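Local coordinates for SsfX3 (Streptomyces sp. SF2575, PDB 3SKV), which probably transfers a salicylyl group onto a tetracycline intermediate, using a GDSL/SGNH hydrolase-like fold preceded by an N-terminal jelly-roll domain, at residues L135-D140 and T161-R166; L57-A62 and S83-H88. The protein carries 1 engineered substitution. All coordinates share one frame; numbering follows the deposited sequence.

Contact 1: residues L135-D140 and T161-R166; sequences LKLDAD and TLLQFR
Leu135 and Leu137 meet Phe165 and Leu163 inside the N-terminal jelly-roll domain of SsfX3, a beta sandwich. The loop 135-140 links strands 128-134 and 141-145. Segment 161-166 ends a loop and enters strand 164-172. The two backbones stay well apart, with Leu137 CA and Leu163 CA 9.2 Å from each other. No hydrogen bond joins the segments, so their contact is apolar and made by side-chain ends. Leu135 brings both methyls to the CD1 and CE1 atoms of the Phe165 ring. Its CD1 lies 4.0 Å from Phe165 CE1 and equally near Phe165 CD1, while its CD2 is 4.1 Å from Phe165 CE1. CD1 comes at the ring obliquely, and the two side chains cross at about a right angle. With CG anti to the backbone N (chi1 -175°), the Phe165 ring swings toward Leu135. The ring also packs nearly parallel to that of Tyr100. Tyr100 OH in turn is hydrogen-bonded to Lys136 N, so the same tyrosine touches both segments. Backbone bonds from Leu135 to Ala119 and from Asp138 to Ala102 tie the loop to its surroundings. The second pair lies nearer the surface, where Leu137 is exposed and Leu163 is buried. These two side chains also cross steeply, and a single methyl from each makes the closest approach, Leu137 CD2 to Leu163 CD2 at 3.7 Å.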
loop_
_atom_site.group_PDB
_atom_site.type_symbol
_atom_site.label_atom_id
_atom_site.label_comp_id
_atom_site.label_asym_id
_atom_site.label_seq_id
_atom_site.Cartn_x
_atom_site.Cartn_y
_atom_site.Cartn_z
ATOM N N LEU A 135 8.626 -14.104 -10.019
ATOM C CA LEU A 135 7.645 -14.113 -11.105
ATOM C C LEU A 135 8.225 -13.907 -12.511
ATOM O O LEU A 135 9.188 -13.155 -12.692
ATOM C CB LEU A 135 6.570 -13.031 -10.857
ATOM C CG LEU A 135 5.699 -13.136 -9.606
ATOM C CD1 LEU A 135 4.835 -11.926 -9.493
ATOM C CD2 LEU A 135 4.818 -14.362 -9.632
ATOM N N LYS A 136 7.563 -14.515 -13.510
ATOM C CA LYS A 136 7.873 -14.338 -14.924
ATOM C C LYS A 136 7.045 -13.135 -15.414
ATOM O O LYS A 136 5.855 -13.046 -15.115
ATOM C CB LYS A 136 7.532 -15.613 -15.721
ATOM C CG LYS A 136 8.424 -15.782 -16.929
ATOM C CD LYS A 136 7.697 -16.318 -18.156
ATOM C CE LYS A 136 8.444 -16.047 -19.452
ATOM N NZ LYS A 136 8.546 -14.589 -19.784
ATOM N N LEU A 137 7.670 -12.206 -16.139
ATOM C CA LEU A 137 6.980 -10.998 -16.623
ATOM C C LEU A 137 6.406 -11.116 -18.016
ATOM O O LEU A 137 6.981 -11.812 -18.855
ATOM C CB LEU A 137 7.914 -9.768 -16.588
ATOM C CG LEU A 137 8.321 -9.233 -15.227
ATOM C CD1 LEU A 137 8.873 -7.841 -15.361
ATOM C CD2 LEU A 137 7.153 -9.233 -14.254
ATOM N N ASP A 138 5.304 -10.368 -18.267
ATOM C CA ASP A 138 4.589 -10.213 -19.545
ATOM C C ASP A 138 4.359 -11.537 -20.288
ATOM O O ASP A 138 4.640 -11.666 -21.493
ATOM C CB ASP A 138 5.286 -9.156 -20.441
ATOM C CG ASP A 138 5.607 -7.838 -19.742
ATOM O OD1 ASP A 138 4.702 -7.275 -19.076
ATOM O OD2 ASP A 138 6.755 -7.358 -19.877
ATOM N N ALA A 139 3.859 -12.530 -19.545
ATOM C CA ALA A 139 3.622 -13.864 -20.071
ATOM C C ALA A 139 2.539 -14.566 -19.272
ATOM O O ALA A 139 2.400 -14.326 -18.068
ATOM C CB ALA A 139 4.908 -14.676 -19.993
ATOM N N ASP A 140 1.783 -15.445 -19.949
ATOM C CA ASP A 140 0.763 -16.301 -19.367
ATOM C C ASP A 140 1.599 -17.413 -18.694
ATOM O O ASP A 140 2.129 -18.289 -19.382
ATOM C CB ASP A 140 -0.146 -16.843 -20.489
ATOM C CG ASP A 140 -1.284 -17.768 -20.068
ATOM O OD1 ASP A 140 -1.295 -18.221 -18.884
ATOM O OD2 ASP A 140 -2.151 -18.066 -20.926
ATOM N N THR A 161 4.443 -5.691 -5.660
ATOM C CA THR A 161 4.324 -4.274 -5.334
ATOM C C THR A 161 4.394 -3.235 -6.450
ATOM O O THR A 161 3.722 -2.206 -6.340
ATOM C CB THR A 161 5.206 -3.916 -4.125
ATOM O OG1 THR A 161 6.519 -4.431 -4.335
ATOM C CG2 THR A 161 4.653 -4.452 -2.808
ATOM N N LEU A 162 5.202 -3.448 -7.489
ATOM C CA LEU A 162 5.337 -2.439 -8.555
ATOM C C LEU A 162 4.843 -2.940 -9.927
ATOM O O LEU A 162 5.289 -2.451 -10.979
ATOM C CB LEU A 162 6.815 -1.977 -8.616
ATOM C CG LEU A 162 7.400 -1.465 -7.284
ATOM C CD1 LEU A 162 8.918 -1.683 -7.203
ATOM C CD2 LEU A 162 6.955 -0.034 -6.998
ATOM N N LEU A 163 3.905 -3.900 -9.901
ATOM C CA LEU A 163 3.400 -4.584 -11.071
ATOM C C LEU A 163 1.896 -4.721 -11.065
ATOM O O LEU A 163 1.282 -4.823 -10.007
ATOM C CB LEU A 163 3.950 -6.019 -10.985
ATOM C CG LEU A 163 5.172 -6.488 -11.794
ATOM C CD1 LEU A 163 6.328 -5.520 -11.757
ATOM C CD2 LEU A 163 5.647 -7.807 -11.249
ATOM N N GLN A 164 1.320 -4.878 -12.253
ATOM C CA GLN A 164 -0.085 -5.237 -12.406
ATOM C C GLN A 164 -0.078 -6.778 -12.432
ATOM O O GLN A 164 0.701 -7.380 -13.165
ATOM C CB GLN A 164 -0.670 -4.678 -13.703
ATOM C CG GLN A 164 -0.791 -3.170 -13.701
ATOM C CD GLN A 164 -1.330 -2.642 -15.012
ATOM O OE1 GLN A 164 -2.162 -3.261 -15.689
ATOM N NE2 GLN A 164 -0.924 -1.439 -15.358
ATOM N N PHE A 165 -0.866 -7.405 -11.592
ATOM C CA PHE A 165 -0.905 -8.871 -11.488
ATOM C C PHE A 165 -2.323 -9.368 -11.754
ATOM O O PHE A 165 -3.247 -8.910 -11.094
ATOM C CB PHE A 165 -0.452 -9.297 -10.081
ATOM C CG PHE A 165 -0.331 -10.790 -9.858
ATOM C CD1 PHE A 165 0.876 -11.450 -10.090
ATOM C CD2 PHE A 165 -1.401 -11.520 -9.344
ATOM C CE1 PHE A 165 0.999 -12.812 -9.848
ATOM C CE2 PHE A 165 -1.286 -12.888 -9.114
ATOM C CZ PHE A 165 -0.082 -13.526 -9.345
ATOM N N ARG A 166 -2.499 -10.279 -12.721
ATOM C CA ARG A 166 -3.812 -10.843 -13.083
ATOM C C ARG A 166 -3.783 -12.343 -12.835
ATOM O O ARG A 166 -2.720 -12.945 -12.953
ATOM C CB ARG A 166 -4.183 -10.547 -14.569
ATOM C CG ARG A 166 -3.825 -9.136 -15.000
ATOM C CD ARG A 166 -4.582 -8.598 -16.186
ATOM N NE ARG A 166 -4.020 -7.302 -16.586
ATOM C CZ ARG A 166 -3.225 -7.108 -17.637
ATOM N NH1 ARG A 166 -2.876 -8.127 -18.412
ATOM N NH2 ARG A 166 -2.776 -5.892 -17.921
#

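Contact 2: residues L57-A62 and S83-H88; sequences LAPWRA and SGVRLH. Engineered in segment 83-88: His88 (natural residue Cys).
Pro59 and Val85 face each other across backbones that come no nearer than 7.6 Å between their CA atoms, and no hydrogen bond links the two segments. Pro59 CB lies 3.9 Å from Val85 CG1, with Pro59 CG a little farther from the same methyl. The other valine methyl serves Arg61: Val85 CG2 is 3.9 Å from Arg61 CG and nearly as close to Arg61 CD. Val85 can meet both residues because CG1 is anti to its backbone N (chi1 178°) and CG2 is anti to its carbonyl carbon. Beyond the valine the arginine chain bends at chi3 (-67°), and its guanidinium comes beside Ser83. Ser83 CB sits over one face, toward the rim, 3.7 Å from Arg61 NH2. Ser83 O lies over the same face and packs 3.1 Å from Arg61 CD. Although Arg61 NE is 3.3 Å from Ser83 O, the angle is too poor for a hydrogen bond. The polar end is held instead by Gln81 O, which accepts from NE, and by Ser222 O, which accepts from NH1. Within 83-88, Arg86 NH1 donates to Gly84 O at 2.7 Å, close to the guanidinium plane. The contact is buried between the end of strand 56-60 and the start of strand 86-91. Arg61 links it to strand 219-223 through Ser222 O. Arg86 separately reaches that strand by Leu220 O and a salt bridge to Asp219.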
loop_
_atom_site.group_PDB
_atom_site.type_symbol
_atom_site.label_atom_id
_atom_site.label_comp_id
_atom_site.label_asym_id
_atom_site.label_seq_id
_atom_site.Cartn_x
_atom_site.Cartn_y
_atom_site.Cartn_z
ATOM N N LEU A 57 -8.594 -12.092 -13.869
ATOM C CA LEU A 57 -9.070 -11.299 -12.770
ATOM C C LEU A 57 -7.964 -10.363 -12.310
ATOM O O LEU A 57 -6.920 -10.816 -11.879
ATOM C CB LEU A 57 -9.580 -12.248 -11.631
ATOM C CG LEU A 57 -10.462 -11.668 -10.507
ATOM C CD1 LEU A 57 -9.619 -11.019 -9.430
ATOM C CD2 LEU A 57 -11.515 -10.703 -11.049
ATOM N N ALA A 58 -8.175 -9.067 -12.456
ATOM C CA ALA A 58 -7.222 -8.038 -12.037
ATOM C C ALA A 58 -7.694 -7.289 -10.778
ATOM O O ALA A 58 -8.724 -6.611 -10.815
ATOM C CB ALA A 58 -7.002 -7.044 -13.162
ATOM N N PRO A 59 -6.974 -7.368 -9.655
ATOM C CA PRO A 59 -7.372 -6.574 -8.474
ATOM C C PRO A 59 -6.953 -5.114 -8.737
ATOM O O PRO A 59 -5.880 -4.871 -9.326
ATOM C CB PRO A 59 -6.562 -7.189 -7.315
ATOM C CG PRO A 59 -5.828 -8.364 -7.893
ATOM C CD PRO A 59 -5.739 -8.128 -9.382
ATOM N N TRP A 60 -7.828 -4.151 -8.375
ATOM C CA TRP A 60 -7.568 -2.717 -8.527
ATOM C C TRP A 60 -7.627 -2.039 -7.185
ATOM O O TRP A 60 -8.373 -2.456 -6.303
ATOM C CB TRP A 60 -8.573 -2.057 -9.473
ATOM C CG TRP A 60 -8.322 -2.311 -10.933
ATOM C CD1 TRP A 60 -8.494 -3.486 -11.608
ATOM C CD2 TRP A 60 -8.008 -1.321 -11.921
ATOM N NE1 TRP A 60 -8.219 -3.308 -12.947
ATOM C CE2 TRP A 60 -7.960 -1.980 -13.175
ATOM C CE3 TRP A 60 -7.783 0.067 -11.870
ATOM C CZ2 TRP A 60 -7.662 -1.300 -14.365
ATOM C CZ3 TRP A 60 -7.474 0.738 -13.046
ATOM C CH2 TRP A 60 -7.397 0.056 -14.273
ATOM N N ARG A 61 -6.852 -0.977 -7.033
ATOM C CA ARG A 61 -6.838 -0.195 -5.800
ATOM C C ARG A 61 -7.656 1.106 -5.925
ATOM O O ARG A 61 -7.469 2.040 -5.173
ATOM C CB ARG A 61 -5.416 0.017 -5.297
ATOM C CG ARG A 61 -4.817 -1.272 -4.753
ATOM C CD ARG A 61 -3.524 -0.977 -4.048
ATOM N NE ARG A 61 -2.512 -0.534 -4.994
ATOM C CZ ARG A 61 -1.671 0.473 -4.794
ATOM N NH1 ARG A 61 -1.685 1.142 -3.645
ATOM N NH2 ARG A 61 -0.808 0.819 -5.738
ATOM N N ALA A 62 -8.607 1.117 -6.853
ATOM C CA ALA A 62 -9.582 2.175 -7.124
ATOM C C ALA A 62 -10.731 1.533 -7.943
ATOM O O ALA A 62 -10.497 0.447 -8.476
ATOM C CB ALA A 62 -8.937 3.300 -7.910
ATOM N N SER A 83 0.134 -3.480 -5.112
ATOM C CA SER A 83 0.825 -3.077 -3.898
ATOM C C SER A 83 -0.103 -3.122 -2.661
ATOM O O SER A 83 -1.141 -2.441 -2.614
ATOM C CB SER A 83 1.408 -1.684 -4.088
ATOM O OG SER A 83 2.503 -1.520 -3.207
ATOM N N GLY A 84 0.265 -3.971 -1.697
ATOM C CA GLY A 84 -0.508 -4.191 -0.474
ATOM C C GLY A 84 -1.714 -5.094 -0.696
ATOM O O GLY A 84 -2.531 -5.272 0.206
ATOM N N VAL A 85 -1.844 -5.659 -1.906
ATOM C CA VAL A 85 -2.965 -6.548 -2.228
ATOM C C VAL A 85 -2.591 -7.983 -1.857
ATOM O O VAL A 85 -1.481 -8.456 -2.155
ATOM C CB VAL A 85 -3.450 -6.432 -3.710
ATOM C CG1 VAL A 85 -4.591 -7.431 -4.013
ATOM C CG2 VAL A 85 -3.872 -5.003 -4.052
ATOM N N ARG A 86 -3.519 -8.677 -1.198
ATOM C CA ARG A 86 -3.306 -10.083 -0.883
ATOM C C ARG A 86 -4.497 -10.967 -1.123
ATOM O O ARG A 86 -5.627 -10.498 -1.081
ATOM C CB ARG A 86 -2.545 -10.346 0.432
ATOM C CG ARG A 86 -3.144 -9.726 1.614
ATOM C CD ARG A 86 -2.453 -8.476 2.076
ATOM N NE ARG A 86 -3.204 -8.069 3.249
ATOM C CZ ARG A 86 -4.000 -7.023 3.310
ATOM N NH1 ARG A 86 -3.998 -6.124 2.341
ATOM N NH2 ARG A 86 -4.739 -6.815 4.387
ATOM N N LEU A 87 -4.238 -12.209 -1.515
ATOM C CA LEU A 87 -5.263 -13.210 -1.745
ATOM C C LEU A 87 -5.257 -14.178 -0.537
ATOM O O LEU A 87 -4.225 -14.757 -0.217
ATOM C CB LEU A 87 -5.030 -13.936 -3.090
ATOM C CG LEU A 87 -5.967 -15.137 -3.379
ATOM C CD1 LEU A 87 -7.433 -14.688 -3.513
ATOM C CD2 LEU A 87 -5.536 -15.893 -4.629
ATOM N N HIS A 88 -6.397 -14.295 0.159
ATOM C CA HIS A 88 -6.526 -15.171 1.318
ATOM C C HIS A 88 -7.440 -16.333 0.996
ATOM O O HIS A 88 -8.458 -16.170 0.312
ATOM C CB HIS A 88 -7.146 -14.429 2.512
ATOM C CG HIS A 88 -6.270 -13.423 3.188
ATOM N ND1 HIS A 88 -6.429 -13.142 4.517
ATOM C CD2 HIS A 88 -5.314 -12.611 2.682
ATOM C CE1 HIS A 88 -5.543 -12.195 4.803
ATOM N NE2 HIS A 88 -4.860 -11.833 3.726
#

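In the fold
Both contacts belong to the N-terminal domain, in series along the chain, their centres 13 Å apart. Contact 1 is the more peripheral and partly buried, its centre about 17 Å from the centre of the chain. Contact 2 is buried, its centre about 10 Å from the same point. Each joins one end of a strand to another part of the N-terminal region without hydrogen bonds between its segments. Contact 1 is purely hydrocarbon, whereas contact 2 adds a buried arginine whose polar end binds backbone oxygens outside the segments. They touch: Phe165 O packs 3.1 Å from Pro59 CD, and Thr161 O 3.3 Å from Ser83 CB. Contact 2 reaches strand 219-223 of the parallel sheet through Arg61.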